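Local coordinates for protein fusolin (Unidentified entomopoxvirus, PDB 4OW5) that binds chitin, enhances viral virulence and crystallises in vivo into viral spindles, and probably acts as a copper-dependent lytic polysaccharide monooxygenase, at residues I143-V155 with W167-L180. Numbering follows the deposited sequence.
With EDO (1,2-ethanediol), chain B.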
# COMPACT_ATOMS: atom_id res chain seq x y z
N ILE A 143 29.28 -19.65 14.44
CA ILE A 143 28.63 -20.92 14.10
C ILE A 143 28.22 -21.68 15.36
O ILE A 143 29.06 -21.97 16.20
CB ILE A 143 29.55 -21.78 13.19
CG1 ILE A 143 29.89 -21.04 11.86
CG2 ILE A 143 28.89 -23.14 12.90
CD1 ILE A 143 28.69 -20.77 10.98
N HIS A 144 26.95 -22.03 15.46
CA HIS A 144 26.43 -22.83 16.57
C HIS A 144 25.52 -23.91 16.06
O HIS A 144 24.51 -23.64 15.39
CB HIS A 144 25.68 -22.04 17.64
CG HIS A 144 26.44 -20.92 18.24
ND1 HIS A 144 27.64 -21.12 18.92
CD2 HIS A 144 26.17 -19.60 18.22
CE1 HIS A 144 28.05 -19.91 19.27
NE2 HIS A 144 27.22 -18.98 18.84
N GLU A 145 25.80 -25.14 16.52
CA GLU A 145 25.03 -26.33 16.24
C GLU A 145 25.07 -27.26 17.47
O GLU A 145 26.09 -27.30 18.14
CB GLU A 145 25.56 -27.06 15.01
CG GLU A 145 25.18 -26.42 13.68
CD GLU A 145 23.68 -26.32 13.45
OE1 GLU A 145 22.92 -27.22 13.90
OE2 GLU A 145 23.25 -25.33 12.82
N PRO A 146 23.99 -27.98 17.78
CA PRO A 146 22.72 -28.07 17.01
C PRO A 146 21.81 -26.84 17.23
O PRO A 146 21.87 -26.15 18.24
CB PRO A 146 22.07 -29.36 17.55
CG PRO A 146 22.61 -29.51 18.93
CD PRO A 146 23.99 -28.90 18.93
N SER A 147 20.94 -26.61 16.28
CA SER A 147 20.01 -25.50 16.35
C SER A 147 18.84 -25.73 15.43
O SER A 147 18.82 -26.70 14.64
CB SER A 147 20.72 -24.20 15.97
OG SER A 147 21.11 -24.24 14.61
N PHE A 148 17.83 -24.88 15.55
CA PHE A 148 16.66 -24.93 14.68
C PHE A 148 16.11 -23.52 14.50
O PHE A 148 16.44 -22.60 15.26
CB PHE A 148 15.57 -25.87 15.25
CG PHE A 148 14.86 -25.41 16.50
CD1 PHE A 148 15.33 -25.76 17.75
CD2 PHE A 148 13.68 -24.68 16.42
CE1 PHE A 148 14.64 -25.38 18.90
CE2 PHE A 148 13.03 -24.26 17.58
CZ PHE A 148 13.48 -24.68 18.81
N PHE A 149 15.26 -23.37 13.51
CA PHE A 149 14.63 -22.08 13.21
C PHE A 149 13.14 -22.17 13.27
O PHE A 149 12.56 -23.23 13.04
CB PHE A 149 15.00 -21.60 11.80
CG PHE A 149 16.39 -21.07 11.65
CD1 PHE A 149 17.47 -21.94 11.51
CD2 PHE A 149 16.63 -19.71 11.58
CE1 PHE A 149 18.76 -21.44 11.38
CE2 PHE A 149 17.91 -19.22 11.44
CZ PHE A 149 18.97 -20.09 11.38
N GLU A 150 12.53 -21.03 13.56
CA GLU A 150 11.10 -20.83 13.43
C GLU A 150 10.92 -19.54 12.71
O GLU A 150 11.64 -18.60 13.00
CB GLU A 150 10.37 -20.82 14.76
CG GLU A 150 10.48 -22.12 15.50
CD GLU A 150 9.72 -22.15 16.80
OE1 GLU A 150 9.70 -21.11 17.49
OE2 GLU A 150 9.18 -23.22 17.15
N ILE A 151 10.02 -19.51 11.73
CA ILE A 151 9.73 -18.29 10.97
C ILE A 151 8.25 -18.06 11.08
O ILE A 151 7.45 -19.00 10.94
CB ILE A 151 10.21 -18.37 9.50
CG1 ILE A 151 11.70 -18.79 9.41
CG2 ILE A 151 9.93 -17.05 8.75
CD1 ILE A 151 12.22 -18.95 7.96
N TYR A 152 7.89 -16.80 11.37
CA TYR A 152 6.54 -16.33 11.51
C TYR A 152 6.24 -15.18 10.59
O TYR A 152 7.14 -14.43 10.25
CB TYR A 152 6.26 -15.87 12.94
CG TYR A 152 6.48 -16.93 13.99
CD1 TYR A 152 5.42 -17.64 14.52
CD2 TYR A 152 7.75 -17.18 14.50
CE1 TYR A 152 5.61 -18.60 15.50
CE2 TYR A 152 7.96 -18.13 15.49
CZ TYR A 152 6.88 -18.87 15.97
OH TYR A 152 7.03 -19.81 16.94
N ILE A 153 4.97 -15.01 10.24
CA ILE A 153 4.47 -13.89 9.44
C ILE A 153 3.34 -13.23 10.22
O ILE A 153 2.51 -13.92 10.85
CB ILE A 153 4.02 -14.28 8.00
CG1 ILE A 153 3.66 -13.01 7.20
CG2 ILE A 153 2.81 -15.25 8.01
CD1 ILE A 153 3.45 -13.23 5.75
N THR A 154 3.30 -11.90 10.18
CA THR A 154 2.22 -11.19 10.84
C THR A 154 0.85 -11.51 10.18
O THR A 154 0.76 -11.77 8.98
CB THR A 154 2.45 -9.69 10.88
OG1 THR A 154 2.89 -9.24 9.60
CG2 THR A 154 3.42 -9.27 11.99
N VAL A 155 -0.18 -11.49 11.01
CA VAL A 155 -1.58 -11.70 10.59
C VAL A 155 -1.96 -10.57 9.62
O VAL A 155 -1.40 -9.48 9.72
CB VAL A 155 -2.58 -11.80 11.77
CG1 VAL A 155 -2.29 -13.00 12.66
CG2 VAL A 155 -2.65 -10.50 12.59
N TRP A 167 3.05 -11.96 19.88
CA TRP A 167 2.89 -13.37 19.53
C TRP A 167 1.45 -13.64 19.03
O TRP A 167 1.28 -14.43 18.09
CB TRP A 167 3.28 -14.31 20.69
CG TRP A 167 4.74 -14.34 20.98
CD1 TRP A 167 5.39 -13.76 22.03
CD2 TRP A 167 5.75 -15.00 20.21
NE1 TRP A 167 6.73 -14.03 21.96
CE2 TRP A 167 6.99 -14.76 20.84
CE3 TRP A 167 5.75 -15.65 18.98
CZ2 TRP A 167 8.19 -15.28 20.35
CZ3 TRP A 167 6.95 -16.16 18.49
CH2 TRP A 167 8.14 -16.02 19.20
N GLN A 168 0.43 -12.90 19.53
CA GLN A 168 -0.95 -13.08 19.09
C GLN A 168 -1.16 -12.59 17.65
O GLN A 168 -2.16 -12.95 17.05
CB GLN A 168 -1.95 -12.42 20.05
CG GLN A 168 -1.97 -13.09 21.41
CD GLN A 168 -1.15 -12.30 22.43
OE1 GLN A 168 -0.13 -11.68 22.10
NE2 GLN A 168 -1.59 -12.29 23.67
N GLN A 169 -0.24 -11.79 17.08
CA GLN A 169 -0.32 -11.35 15.69
C GLN A 169 0.61 -12.12 14.74
O GLN A 169 0.70 -11.71 13.59
CB GLN A 169 0.06 -9.87 15.58
CG GLN A 169 -0.96 -8.97 16.26
CD GLN A 169 -0.43 -7.56 16.24
OE1 GLN A 169 0.57 -7.24 16.92
NE2 GLN A 169 -1.00 -6.74 15.38
N LEU A 170 1.26 -13.20 15.20
CA LEU A 170 2.20 -14.00 14.43
C LEU A 170 1.67 -15.41 14.12
O LEU A 170 1.16 -16.08 15.00
CB LEU A 170 3.53 -14.13 15.22
CG LEU A 170 4.38 -12.86 15.26
CD1 LEU A 170 5.55 -13.05 16.20
CD2 LEU A 170 4.76 -12.39 13.87
N ILE A 171 1.85 -15.86 12.88
CA ILE A 171 1.48 -17.17 12.37
C ILE A 171 2.76 -17.92 12.00
O ILE A 171 3.52 -17.41 11.17
CB ILE A 171 0.58 -17.04 11.10
CG1 ILE A 171 -0.75 -16.29 11.41
CG2 ILE A 171 0.28 -18.44 10.51
CD1 ILE A 171 -1.37 -15.72 10.18
N ASN A 172 2.96 -19.12 12.55
CA ASN A 172 4.14 -19.92 12.21
C ASN A 172 4.02 -20.46 10.77
O ASN A 172 3.01 -21.06 10.42
CB ASN A 172 4.33 -21.06 13.18
CG ASN A 172 5.62 -21.78 12.94
OD1 ASN A 172 5.65 -22.80 12.26
ND2 ASN A 172 6.74 -21.14 13.22
N ILE A 173 5.03 -20.21 9.95
CA ILE A 173 5.07 -20.70 8.56
C ILE A 173 6.27 -21.62 8.32
O ILE A 173 6.35 -22.20 7.24
CB ILE A 173 5.02 -19.57 7.52
CG1 ILE A 173 6.24 -18.64 7.61
CG2 ILE A 173 3.68 -18.82 7.62
CD1 ILE A 173 6.29 -17.54 6.54
N PHE A 174 7.15 -21.80 9.31
CA PHE A 174 8.29 -22.70 9.21
C PHE A 174 8.82 -23.06 10.60
O PHE A 174 9.03 -22.18 11.44
CB PHE A 174 9.44 -22.09 8.36
CG PHE A 174 10.63 -23.02 8.19
CD1 PHE A 174 11.62 -23.10 9.16
CD2 PHE A 174 10.82 -23.72 7.00
CE1 PHE A 174 12.74 -23.91 8.99
CE2 PHE A 174 11.96 -24.52 6.81
CZ PHE A 174 12.88 -24.65 7.82
N THR A 175 9.10 -24.34 10.81
CA THR A 175 9.72 -24.83 12.04
C THR A 175 10.61 -25.99 11.70
O THR A 175 10.10 -26.97 11.18
CB THR A 175 8.68 -25.27 13.08
OG1 THR A 175 7.78 -24.22 13.34
CG2 THR A 175 9.34 -25.74 14.36
N GLY A 176 11.88 -25.92 12.06
CA GLY A 176 12.79 -27.05 11.93
C GLY A 176 14.23 -26.64 11.73
O GLY A 176 14.56 -25.46 11.57
N PRO A 177 15.14 -27.62 11.68
CA PRO A 177 16.54 -27.28 11.38
C PRO A 177 16.73 -26.86 9.92
O PRO A 177 15.89 -27.15 9.05
CB PRO A 177 17.30 -28.58 11.71
CG PRO A 177 16.31 -29.64 11.53
CD PRO A 177 14.95 -29.07 11.82
N ILE A 178 17.74 -26.03 9.70
CA ILE A 178 18.21 -25.57 8.40
C ILE A 178 19.72 -25.92 8.36
O ILE A 178 20.44 -25.47 9.25
CB ILE A 178 17.95 -24.05 8.18
CG1 ILE A 178 16.48 -23.68 8.42
CG2 ILE A 178 18.41 -23.63 6.78
CD1 ILE A 178 16.19 -22.27 8.19
N PRO A 179 20.23 -26.77 7.46
CA PRO A 179 21.67 -27.05 7.50
C PRO A 179 22.49 -25.85 7.00
O PRO A 179 22.01 -25.04 6.19
CB PRO A 179 21.82 -28.25 6.56
CG PRO A 179 20.76 -28.01 5.52
CD PRO A 179 19.59 -27.44 6.31
N LEU A 180 23.70 -25.70 7.53
CA LEU A 180 24.65 -24.70 7.06
C LEU A 180 25.11 -25.03 5.63
O LEU A 180 25.39 -26.19 5.32
CB LEU A 180 25.86 -24.70 7.99
CG LEU A 180 25.66 -24.02 9.28
CD1 LEU A 180 26.58 -24.59 10.35
CD2 LEU A 180 25.83 -22.55 9.12
C1 EDO B . 4.55 -24.91 10.04
O1 EDO B . 3.52 -24.19 10.69
C2 EDO B . 5.32 -25.78 11.05
O2 EDO B . 4.47 -26.22 12.08
O HOH W 1 21.08 -27.44 11.66
O HOH W 2 19.39 -24.88 11.82
O HOH W 3 6.46 -23.87 15.85
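Tyr152 lies between two side chains of 167-180. Asn172 ND2 sits 3.5 Å above one face of its ring, toward the rim, and the indole edge of Trp167 meets the opposite face in a T-shaped stack, planes at 78°. On the same face of the sheet, Glu150 runs alongside Thr175, and water 3 donates to both Glu150 OE2 and Thr175 OG1. On the other face Phe149 meets Ile178, just past the strand, at about a right angle, Phe149 CD1 to Ile178 CD1 3.6 Å, and Ile151 CB packs on Phe174 CB.

Antiparallel pairing of 147-154 with 170-176 sets this register, broken by a classic beta bulge: Ile151 O accepts from Ile173 N at 2.9 Å and, more bent, from Phe174 N at 3.3 Å. Asn172 swings its CG away from the backbone nitrogen (chi1 -173°), which brings ND2 back to Phe174 O (3.1 Å), while its OD1 accepts from Thr175 OG1 (2.8 Å). The amide stands steeply on the tyrosine ring.

Farther out, Arg214 forms a salt bridge with Glu150, Tyr152 and Trp167 rest on Arg84 of helix 80-87, and Phe149 packs inward against Trp215 in the fibronectin type III-like fold. Metal-binding His144, without metal here, precedes strand 147-154, far from Trp167. Ile151 N and Asn172 ND2 grip Phe174 O from opposite faces of its plane; Asn172's two bonds fix its amide's rotation and probably steady the bulge.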